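Local coordinates for protein cycloalternan-forming enzyme (Listeria monocytogenes serovar 1/2a, PDB 5F7U) that binds glycans and magnesium ions and belongs to the family 31 glycosyl hydrolases, joining a TIM-barrel domain to a family 6 carbohydrate-binding module, at residues L826-P832 / E873-F879; S880-V886 / G908-D912; D912-N916 / Y960-G964; V993-A997 / A1052-F1056. The protein carries 1 engineered substitution. One frame throughout, in Å; residues are numbered along the deposited sequence.

Contact 1: L826-P832 / E873-F879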
# COMPACT_ATOMS: atom_id res chain seq x y z
N LEU A 826 19.69 20.38 -9.36
CA LEU A 826 18.99 20.08 -8.10
C LEU A 826 18.22 21.33 -7.70
O LEU A 826 18.81 22.42 -7.60
CB LEU A 826 19.97 19.66 -7.02
CG LEU A 826 19.47 19.40 -5.61
CD1 LEU A 826 18.51 18.21 -5.57
CD2 LEU A 826 20.68 19.14 -4.73
N THR A 827 16.93 21.15 -7.46
CA THR A 827 15.96 22.24 -7.34
C THR A 827 15.07 21.98 -6.14
O THR A 827 14.77 20.83 -5.85
CB THR A 827 15.12 22.37 -8.64
OG1 THR A 827 16.00 22.60 -9.75
CG2 THR A 827 14.11 23.53 -8.57
N PHE A 828 14.68 23.04 -5.42
CA PHE A 828 13.70 22.88 -4.34
C PHE A 828 12.54 23.81 -4.59
O PHE A 828 12.71 25.04 -4.59
CB PHE A 828 14.32 23.18 -2.96
CG PHE A 828 15.41 22.22 -2.58
CD1 PHE A 828 16.72 22.44 -3.00
CD2 PHE A 828 15.13 21.09 -1.79
CE1 PHE A 828 17.74 21.55 -2.68
CE2 PHE A 828 16.15 20.21 -1.44
CZ PHE A 828 17.45 20.43 -1.91
N ARG A 829 11.37 23.21 -4.82
CA ARG A 829 10.12 23.94 -4.99
C ARG A 829 9.55 24.23 -3.60
O ARG A 829 9.42 23.31 -2.79
CB ARG A 829 9.15 23.10 -5.83
CG ARG A 829 7.78 23.69 -6.09
CD ARG A 829 7.79 24.90 -7.03
NE ARG A 829 8.09 24.57 -8.43
CZ ARG A 829 7.22 24.09 -9.31
NH1 ARG A 829 7.61 23.89 -10.57
NH2 ARG A 829 5.96 23.83 -8.94
N VAL A 830 9.22 25.50 -3.34
CA VAL A 830 8.85 25.97 -2.01
C VAL A 830 7.54 26.74 -2.09
O VAL A 830 7.41 27.65 -2.90
CB VAL A 830 9.96 26.89 -1.42
CG1 VAL A 830 9.54 27.46 -0.06
CG2 VAL A 830 11.28 26.11 -1.26
N TYR A 831 6.59 26.34 -1.24
CA TYR A 831 5.32 27.05 -1.08
C TYR A 831 5.32 27.66 0.32
O TYR A 831 4.88 27.01 1.28
CB TYR A 831 4.13 26.09 -1.32
CG TYR A 831 4.13 25.56 -2.74
CD1 TYR A 831 3.56 26.30 -3.78
CD2 TYR A 831 4.76 24.36 -3.05
CE1 TYR A 831 3.58 25.83 -5.09
CE2 TYR A 831 4.79 23.88 -4.35
CZ TYR A 831 4.21 24.63 -5.37
OH TYR A 831 4.24 24.18 -6.66
N PRO A 832 5.84 28.92 0.45
CA PRO A 832 6.05 29.47 1.79
C PRO A 832 4.75 29.61 2.58
O PRO A 832 3.75 30.11 2.06
CB PRO A 832 6.65 30.85 1.53
CG PRO A 832 7.14 30.84 0.12
CD PRO A 832 6.23 29.88 -0.61
N GLU A 873 25.36 22.78 -6.85
CA GLU A 873 24.58 23.99 -7.13
C GLU A 873 23.10 23.69 -6.84
O GLU A 873 22.63 22.58 -7.08
CB GLU A 873 24.78 24.35 -8.60
CG GLU A 873 23.95 25.48 -9.19
CD GLU A 873 24.35 25.74 -10.63
OE1 GLU A 873 25.42 26.34 -10.85
OE2 GLU A 873 23.62 25.32 -11.56
N THR A 874 22.41 24.66 -6.27
CA THR A 874 21.00 24.47 -5.96
C THR A 874 20.17 25.60 -6.56
O THR A 874 20.63 26.73 -6.62
CB THR A 874 20.73 24.41 -4.43
OG1 THR A 874 21.33 25.54 -3.80
CG2 THR A 874 21.31 23.15 -3.81
N THR A 875 18.96 25.28 -6.99
CA THR A 875 18.01 26.29 -7.46
C THR A 875 16.75 26.21 -6.61
O THR A 875 16.12 25.16 -6.55
CB THR A 875 17.64 26.08 -8.95
OG1 THR A 875 18.82 26.12 -9.77
CG2 THR A 875 16.65 27.16 -9.42
N MET A 876 16.41 27.29 -5.93
CA MET A 876 15.10 27.38 -5.29
C MET A 876 14.07 27.83 -6.33
O MET A 876 14.36 28.73 -7.13
CB MET A 876 15.09 28.39 -4.13
CG MET A 876 16.16 28.22 -3.06
SD MET A 876 16.21 26.61 -2.24
CE MET A 876 14.60 26.55 -1.48
N GLN A 877 12.88 27.24 -6.29
CA GLN A 877 11.73 27.82 -7.00
C GLN A 877 10.68 28.17 -5.96
O GLN A 877 9.94 27.31 -5.47
CB GLN A 877 11.14 26.86 -8.04
CG GLN A 877 12.04 26.54 -9.22
CD GLN A 877 11.36 25.66 -10.26
OE1 GLN A 877 10.45 24.88 -9.94
NE2 GLN A 877 11.80 25.79 -11.52
N VAL A 878 10.62 29.45 -5.62
CA VAL A 878 9.76 29.92 -4.53
C VAL A 878 8.47 30.51 -5.10
O VAL A 878 8.52 31.46 -5.91
CB VAL A 878 10.48 30.98 -3.66
CG1 VAL A 878 9.67 31.33 -2.42
CG2 VAL A 878 11.88 30.52 -3.26
N PHE A 879 7.33 30.01 -4.63
CA PHE A 879 6.01 30.52 -5.04
C PHE A 879 5.81 31.87 -4.36
O PHE A 879 5.73 31.95 -3.13
CB PHE A 879 4.93 29.51 -4.61
CG PHE A 879 3.56 29.74 -5.21
CD1 PHE A 879 3.36 29.79 -6.60
CD2 PHE A 879 2.43 29.81 -4.36
CE1 PHE A 879 2.07 29.94 -7.14
CE2 PHE A 879 1.16 29.98 -4.89
CZ PHE A 879 0.97 30.03 -6.28
O HOH W 1 22.51 21.02 -9.32
O HOH W 2 20.35 23.79 -9.48
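The methyl end of Met876 is the apolar centre: its CE lies 3.4 Å from Val830 CG2 and 3.7 Å from Phe828 CB. Its SD makes an oblique Met-aromatic contact, 5.3 Å from the centroid of the Phe828 ring. Farther along, Pro832 CG meets Val878 CG1 at 3.6 Å, and Tyr831 CD1 meets Phe879 CB at 3.6 Å. The backbones bond as parallel strands do: Phe828 straddles Met876 (Phe828 N to Thr875 O 2.8 Å, Gln877 N to Phe828 O 2.8 Å), and Val830 straddles Val878 (Val830 N to Gln877 O 2.9 Å, Phe879 N to Val830 O 2.9 Å). On the other face, Gln877 OE1 accepts from Arg829 NE (2.8 Å) and NH1 (3.1 Å), while Gln877 NE2 turns to Tyr810. Strands 825-830 and 874-879 form the parallel pair of a mixed sheet, whose Phe828-Met876 face packs on strand 862-867 of a second sheet, as in a beta sandwich.

Contact 2: S880-V886 / G908-D912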
# COMPACT_ATOMS: atom_id res chain seq x y z
N SER A 880 5.79 32.94 -5.16
CA SER A 880 5.68 34.31 -4.62
C SER A 880 5.55 35.30 -5.75
O SER A 880 5.73 34.94 -6.91
CB SER A 880 6.94 34.70 -3.81
OG SER A 880 8.04 35.00 -4.68
N THR A 881 5.26 36.56 -5.42
CA THR A 881 5.38 37.63 -6.41
C THR A 881 6.86 37.92 -6.67
O THR A 881 7.74 37.40 -5.98
CB THR A 881 4.67 38.91 -5.96
OG1 THR A 881 5.24 39.36 -4.73
CG2 THR A 881 3.17 38.65 -5.80
N GLU A 882 7.14 38.78 -7.65
CA GLU A 882 8.51 39.09 -8.05
C GLU A 882 9.29 39.87 -6.99
O GLU A 882 8.85 40.95 -6.60
CB GLU A 882 8.52 39.88 -9.36
CG GLU A 882 9.93 40.06 -9.93
CD GLU A 882 9.93 40.61 -11.34
OE1 GLU A 882 8.88 41.09 -11.80
OE2 GLU A 882 10.99 40.58 -12.00
N PRO A 883 10.47 39.36 -6.57
CA PRO A 883 11.29 40.12 -5.61
C PRO A 883 11.81 41.44 -6.15
O PRO A 883 11.91 41.62 -7.38
CB PRO A 883 12.51 39.20 -5.37
CG PRO A 883 12.09 37.86 -5.83
CD PRO A 883 11.13 38.10 -6.96
N THR A 884 12.13 42.34 -5.23
CA THR A 884 12.86 43.57 -5.58
C THR A 884 14.37 43.34 -5.49
O THR A 884 15.14 44.04 -6.15
CB THR A 884 12.44 44.75 -4.69
OG1 THR A 884 12.57 44.39 -3.31
CG2 THR A 884 10.99 45.13 -4.97
N SER A 885 14.79 42.39 -4.66
CA SER A 885 16.17 41.92 -4.61
C SER A 885 16.23 40.56 -3.95
O SER A 885 15.29 40.15 -3.26
CB SER A 885 17.07 42.90 -3.85
OG SER A 885 16.73 42.95 -2.48
N VAL A 886 17.33 39.85 -4.18
CA VAL A 886 17.60 38.58 -3.51
C VAL A 886 19.03 38.64 -3.00
O VAL A 886 19.91 39.06 -3.73
CB VAL A 886 17.39 37.35 -4.43
CG1 VAL A 886 17.69 36.05 -3.70
CG2 VAL A 886 15.96 37.31 -4.95
N GLY A 908 22.37 33.73 -8.85
CA GLY A 908 21.48 34.77 -9.35
C GLY A 908 20.03 34.43 -9.09
O GLY A 908 19.75 33.44 -8.43
N TYR A 909 19.12 35.26 -9.59
CA TYR A 909 17.69 34.97 -9.52
C TYR A 909 16.94 35.32 -10.80
O TYR A 909 17.40 36.14 -11.58
CB TYR A 909 17.04 35.60 -8.28
CG TYR A 909 16.74 37.08 -8.38
CD1 TYR A 909 17.74 38.03 -8.15
CD2 TYR A 909 15.43 37.53 -8.66
CE1 TYR A 909 17.46 39.39 -8.20
CE2 TYR A 909 15.14 38.90 -8.72
CZ TYR A 909 16.16 39.82 -8.50
OH TYR A 909 15.91 41.17 -8.56
N TYR A 910 15.80 34.66 -11.00
CA TYR A 910 14.98 34.84 -12.20
C TYR A 910 13.53 34.68 -11.78
O TYR A 910 13.23 33.89 -10.89
CB TYR A 910 15.37 33.79 -13.25
CG TYR A 910 14.39 33.65 -14.40
CD1 TYR A 910 14.37 34.58 -15.46
CD2 TYR A 910 13.47 32.59 -14.44
CE1 TYR A 910 13.48 34.45 -16.51
CE2 TYR A 910 12.57 32.46 -15.50
CZ TYR A 910 12.57 33.39 -16.52
OH TYR A 910 11.68 33.25 -17.56
N TYR A 911 12.63 35.41 -12.44
CA TYR A 911 11.21 35.30 -12.10
C TYR A 911 10.40 34.75 -13.27
O TYR A 911 10.37 35.34 -14.35
CB TYR A 911 10.64 36.65 -11.62
CG TYR A 911 9.22 36.55 -11.10
CD1 TYR A 911 8.95 35.92 -9.88
CD2 TYR A 911 8.14 37.05 -11.85
CE1 TYR A 911 7.66 35.81 -9.41
CE2 TYR A 911 6.83 36.93 -11.37
CZ TYR A 911 6.61 36.32 -10.16
OH TYR A 911 5.33 36.20 -9.66
N ASP A 912 9.76 33.60 -13.04
CA ASP A 912 8.89 32.95 -14.01
C ASP A 912 7.49 33.54 -13.82
O ASP A 912 6.80 33.19 -12.86
CB ASP A 912 8.92 31.43 -13.74
CG ASP A 912 8.03 30.61 -14.68
OD1 ASP A 912 7.13 31.15 -15.37
OD2 ASP A 912 8.25 29.37 -14.71
O HOH W 3 4.87 39.40 -9.46
O HOH W 4 13.62 41.89 -9.58
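Two tyrosines of strand 908-912, Tyr909 and Tyr911, point toward 880-886 and carry nearly all of the contact. The ring of Tyr909 is covered by Val886, whose CG2 stands 3.7 Å from the ring centroid and 18° off its normal, a CH-pi contact over the face. Pro883 CB adds a looser touch, 4.3 Å from Tyr909 CE2. At the far end of this ring, one water bridges Tyr909 OH (2.6 Å) and Pro883 O (2.8 Å). Tyr910, as the alternation of a strand requires, points away and meets the ring of Tyr919 edge-to-face. Tyr911 returns to the same side. Glu882 CB sits 3.7 Å from the Tyr911 centroid, only 9° off the normal, a second CH-pi contact, and Pro883 CD comes within 4.2 Å of Tyr911 CD1. The carboxylate of Glu882 goes on to a salt bridge with Lys895. Tyr911 OH lies 3.1 Å from Ser880 O, with Asn916 also close by. The 880-886 segment carries the chain from strand 874-879 of the mixed sheet to strand 885-888 of the neighbouring antiparallel sheet, passing beside 908-912, the outermost strand of the mixed sheet; Pro883 and Val886 also touch strand 917-922, the sheet neighbour of 908-912.

Contact 3: D912-N916 / Y960-G964. With MG (magnesium ion), chain G; GLC (alpha-D-glucopyranose), chain B.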
# COMPACT_ATOMS: atom_id res chain seq x y z
N ASP A 912 9.76 33.60 -13.04
CA ASP A 912 8.89 32.95 -14.01
C ASP A 912 7.49 33.54 -13.82
O ASP A 912 6.80 33.19 -12.86
CB ASP A 912 8.92 31.43 -13.74
CG ASP A 912 8.03 30.61 -14.68
OD1 ASP A 912 7.13 31.15 -15.37
OD2 ASP A 912 8.25 29.37 -14.71
N THR A 913 7.08 34.43 -14.73
CA THR A 913 5.77 35.10 -14.60
C THR A 913 4.56 34.17 -14.84
O THR A 913 3.45 34.47 -14.39
CB THR A 913 5.65 36.32 -15.54
OG1 THR A 913 5.57 35.88 -16.90
CG2 THR A 913 6.84 37.26 -15.39
N VAL A 914 4.77 33.07 -15.56
CA VAL A 914 3.68 32.13 -15.90
C VAL A 914 3.30 31.30 -14.68
O VAL A 914 2.12 31.09 -14.41
CB VAL A 914 4.05 31.22 -17.10
CG1 VAL A 914 3.01 30.12 -17.32
CG2 VAL A 914 4.16 32.07 -18.36
N GLN A 915 4.33 30.88 -13.95
CA GLN A 915 4.19 30.00 -12.78
C GLN A 915 4.18 30.76 -11.46
O GLN A 915 3.87 30.16 -10.42
CB GLN A 915 5.34 28.98 -12.77
CG GLN A 915 5.33 28.00 -13.95
CD GLN A 915 4.24 26.95 -13.84
OE1 GLN A 915 3.86 26.56 -12.73
NE2 GLN A 915 3.75 26.47 -14.97
N ASN A 916 4.51 32.05 -11.51
CA ASN A 916 4.73 32.86 -10.31
C ASN A 916 5.74 32.23 -9.36
O ASN A 916 5.50 32.05 -8.16
CB ASN A 916 3.39 33.19 -9.63
CG ASN A 916 2.49 34.04 -10.50
OD1 ASN A 916 2.88 35.13 -10.95
ND2 ASN A 916 1.28 33.55 -10.75
N TYR A 960 1.05 40.28 -18.61
CA TYR A 960 0.23 39.63 -17.58
C TYR A 960 1.04 38.58 -16.83
O TYR A 960 2.06 38.08 -17.32
CB TYR A 960 -1.00 38.95 -18.22
CG TYR A 960 -0.63 38.00 -19.35
CD1 TYR A 960 -0.18 36.69 -19.09
CD2 TYR A 960 -0.71 38.42 -20.68
CE1 TYR A 960 0.18 35.84 -20.13
CE2 TYR A 960 -0.37 37.57 -21.73
CZ TYR A 960 0.07 36.28 -21.45
OH TYR A 960 0.41 35.44 -22.48
N THR A 961 0.56 38.22 -15.65
CA THR A 961 1.06 37.06 -14.95
C THR A 961 0.09 35.89 -15.19
O THR A 961 -1.09 36.09 -15.60
CB THR A 961 1.28 37.32 -13.44
OG1 THR A 961 0.01 37.53 -12.82
CG2 THR A 961 2.20 38.54 -13.19
N GLY A 962 0.59 34.69 -14.91
CA GLY A 962 -0.13 33.45 -15.20
C GLY A 962 -0.17 33.22 -16.70
O GLY A 962 0.77 33.57 -17.41
N THR A 963 -1.27 32.65 -17.19
CA THR A 963 -1.42 32.34 -18.62
C THR A 963 -2.16 33.41 -19.42
O THR A 963 -2.25 33.31 -20.65
CB THR A 963 -2.12 30.98 -18.83
OG1 THR A 963 -3.45 31.03 -18.26
CG2 THR A 963 -1.31 29.83 -18.21
N GLY A 964 -2.69 34.42 -18.73
CA GLY A 964 -3.42 35.51 -19.38
C GLY A 964 -4.17 36.39 -18.39
O GLY A 964 -3.67 36.71 -17.30
MG MG G . -3.20 36.55 -15.15
C1 GLC B . -7.83 28.20 -17.40
C2 GLC B . -6.72 29.00 -18.11
C3 GLC B . -5.69 28.08 -18.75
C4 GLC B . -5.11 27.08 -17.75
C5 GLC B . -6.25 26.36 -17.04
C6 GLC B . -5.77 25.44 -15.94
O2 GLC B . -7.29 29.90 -19.07
O3 GLC B . -4.62 28.85 -19.29
O4 GLC B . -4.28 26.12 -18.42
O5 GLC B . -7.19 27.30 -16.47
O6 GLC B . -6.96 24.82 -15.43
O HOH W 5 2.90 35.36 -17.59
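This is a backbone-led contact between two loops: the turn linking strands 908-912 and 917-922 meets the 960-964 loop of the family 6 carbohydrate-binding module. Gly962 N donates to Thr913 O at 2.9 Å. Two CA-H...O contacts then close the backbones on each other, Gly962 CA to Val914 O at 3.4 Å and Val914 CA to Gly962 O at 3.6 Å. The absence of a side chain suits Gly962, whose phi is positive and where a CB would be crowded by the magnesium ion. One water joins Thr913 OG1 (2.8 Å), Tyr960 O (2.9 Å) and Gly962 O (2.8 Å). The turn has its own brace, an Asx motif in which Asp912 OD1 accepts from Gln915 N at 3.2 Å. Asn916 ND2 reaches Glu942, which binds the metal together with Glu944 and Asp1057. Thr961 O and Gly964 O each coordinate the magnesium ion at 2.2 Å, and Thr963 OG1 is hydrogen-bonded to O3 of a glucose residue at 2.7 Å. The peptide between Thr961 and Gly962 thus has its oxygen on the metal and its nitrogen on Thr913, consistent with the ion helping to shape the loop that meets 912-916.

Contact 4: V993-A997 / A1052-F1056. With GLC (alpha-D-glucopyranose), chain D; GLC (alpha-D-glucopyranose), chain C.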
# COMPACT_ATOMS: atom_id res chain seq x y z
N VAL A 993 -5.23 44.90 -7.15
CA VAL A 993 -5.99 44.50 -8.34
C VAL A 993 -5.19 44.98 -9.55
O VAL A 993 -5.04 46.19 -9.76
CB VAL A 993 -7.43 45.11 -8.34
CG1 VAL A 993 -8.16 44.75 -9.65
CG2 VAL A 993 -8.23 44.62 -7.12
N ARG A 994 -4.68 44.03 -10.34
CA ARG A 994 -3.89 44.35 -11.53
C ARG A 994 -4.73 44.20 -12.78
O ARG A 994 -5.30 43.14 -13.04
CB ARG A 994 -2.60 43.49 -11.61
CG ARG A 994 -1.65 43.94 -12.71
CD ARG A 994 -0.28 43.33 -12.56
NE ARG A 994 0.73 43.95 -13.44
CZ ARG A 994 1.26 43.38 -14.53
NH1 ARG A 994 0.88 42.16 -14.92
NH2 ARG A 994 2.18 44.04 -15.23
N TYR A 995 -4.77 45.27 -13.58
CA TYR A 995 -5.73 45.37 -14.66
C TYR A 995 -5.19 46.30 -15.74
O TYR A 995 -4.23 47.05 -15.51
CB TYR A 995 -7.06 45.96 -14.13
CG TYR A 995 -6.90 47.43 -13.81
CD1 TYR A 995 -6.24 47.85 -12.65
CD2 TYR A 995 -7.34 48.41 -14.71
CE1 TYR A 995 -6.05 49.19 -12.38
CE2 TYR A 995 -7.15 49.75 -14.45
CZ TYR A 995 -6.51 50.13 -13.28
OH TYR A 995 -6.32 51.47 -13.05
N SER A 996 -5.85 46.30 -16.88
CA SER A 996 -5.62 47.34 -17.88
C SER A 996 -6.96 47.97 -18.24
O SER A 996 -7.99 47.30 -18.25
CB SER A 996 -4.92 46.75 -19.10
OG SER A 996 -4.57 47.76 -20.02
N ALA A 997 -6.95 49.27 -18.51
CA ALA A 997 -8.15 50.01 -18.88
C ALA A 997 -7.72 51.02 -19.92
O ALA A 997 -7.53 52.19 -19.61
CB ALA A 997 -8.77 50.68 -17.66
N ALA A 1052 -17.27 50.74 -18.09
CA ALA A 1052 -16.07 50.56 -18.91
C ALA A 1052 -15.47 49.17 -18.90
O ALA A 1052 -15.60 48.42 -17.93
CB ALA A 1052 -15.01 51.62 -18.60
N GLY A 1053 -14.81 48.83 -20.00
CA GLY A 1053 -14.11 47.56 -20.12
C GLY A 1053 -12.75 47.61 -19.47
O GLY A 1053 -12.08 48.66 -19.47
N ILE A 1054 -12.35 46.47 -18.90
CA ILE A 1054 -11.01 46.29 -18.35
C ILE A 1054 -10.49 44.92 -18.77
O ILE A 1054 -11.27 44.04 -19.14
CB ILE A 1054 -10.97 46.38 -16.79
CG1 ILE A 1054 -11.61 45.16 -16.09
CG2 ILE A 1054 -11.59 47.68 -16.30
CD1 ILE A 1054 -11.36 45.08 -14.59
N ASN A 1055 -9.17 44.75 -18.75
CA ASN A 1055 -8.57 43.42 -18.75
C ASN A 1055 -8.08 43.17 -17.34
O ASN A 1055 -7.42 44.03 -16.76
CB ASN A 1055 -7.46 43.30 -19.79
CG ASN A 1055 -8.00 43.38 -21.20
OD1 ASN A 1055 -9.16 43.01 -21.45
ND2 ASN A 1055 -7.18 43.87 -22.13
N PHE A 1056 -8.44 42.02 -16.79
CA PHE A 1056 -8.24 41.75 -15.35
C PHE A 1056 -7.20 40.63 -15.20
O PHE A 1056 -7.48 39.48 -15.52
CB PHE A 1056 -9.61 41.43 -14.75
CG PHE A 1056 -9.64 41.21 -13.24
CD1 PHE A 1056 -8.58 41.58 -12.40
CD2 PHE A 1056 -10.80 40.69 -12.67
CE1 PHE A 1056 -8.68 41.37 -11.01
CE2 PHE A 1056 -10.90 40.48 -11.30
CZ PHE A 1056 -9.85 40.83 -10.46
C1 GLC D . -9.83 46.24 -26.75
C2 GLC D . -8.68 45.43 -26.13
C3 GLC D . -9.21 44.24 -25.31
C4 GLC D . -10.25 44.68 -24.28
C5 GLC D . -11.37 45.43 -25.02
C6 GLC D . -12.47 45.92 -24.10
O1 GLC D . -10.43 45.55 -27.86
O2 GLC D . -7.80 44.94 -27.14
O3 GLC D . -8.12 43.57 -24.70
O4 GLC D . -10.77 43.54 -23.58
O5 GLC D . -10.82 46.55 -25.74
O6 GLC D . -13.44 46.56 -24.93
C1 GLC C . -14.59 47.01 -24.18
C2 GLC C . -15.74 47.34 -25.13
C3 GLC C . -15.42 48.60 -25.95
C4 GLC C . -15.02 49.78 -25.05
C5 GLC C . -13.96 49.37 -24.01
C6 GLC C . -13.72 50.43 -22.94
O2 GLC C . -16.00 46.21 -25.97
O3 GLC C . -16.55 48.96 -26.76
O4 GLC C . -14.52 50.87 -25.83
O5 GLC C . -14.34 48.15 -23.35
O6 GLC C . -14.91 50.63 -22.16
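Within the beta sandwich of the family 6 carbohydrate-binding module, strands 987-996 and 1054-1062 run antiparallel here, their short segments inclined at 137°. Ser996 and Asn1055 form the hydrogen-bonded pair (Ser996 N to Asn1055 O 2.8 Å, Asn1055 N to Ser996 O 2.9 Å); Tyr995 and Phe1056 are the non-hydrogen-bonded pair beside it. The Phe1056 ring leans across toward 993-997 and fills the space next to Val993, CE1 to CG1 at 3.7 Å, with Arg994 O at the ring edge, 3.7 Å from CD1. Its neighbour on that face, Ile1054, fits more loosely between two residues, with CD1 4.4 Å from Tyr995 CB and CG2 4.3 Å from Ala997 CB. Phe1056 also meets Phe1044 of the other sheet. On the opposite face the small bumps of Ser996 and Asn1055 sit side by side, CB to CB 4.3 Å, next to Trp1023. Sugar occupies the hollow at Gly1053, where a CB would clash with O5 of one glucose; Gly1053 N donates to that glucose's O6 at 2.8 Å. Asn1055 grips the second glucose in this pocket with both ends of its amide: ND2 donates to O3 at 2.8 Å, and OD1 accepts from O4 at 2.7 Å.

In the fold
Along the chain the contacts run from 1 to 4, with contact 3 opening at Asp912, where contact 2 ends. Contacts 1 and 2, centres 12 Å apart, share the mixed sheet holding strands 825-830, 874-879 and 908-912. Contact 3, its centre 13 Å from that of contact 2, joins this sandwich to the carbohydrate-binding module; Phe879 of contact 1 packs on Asn916, and Ser880 of contact 2 lies beside it too. Contact 4 lies inside the module, 16 Å from contact 3 between centres, with Arg994 packing against Tyr960. Contacts 1 and 4 are about 32 Å apart between centres. The series leads from a sheet interior, across a metal-bearing junction, to a glycan pocket.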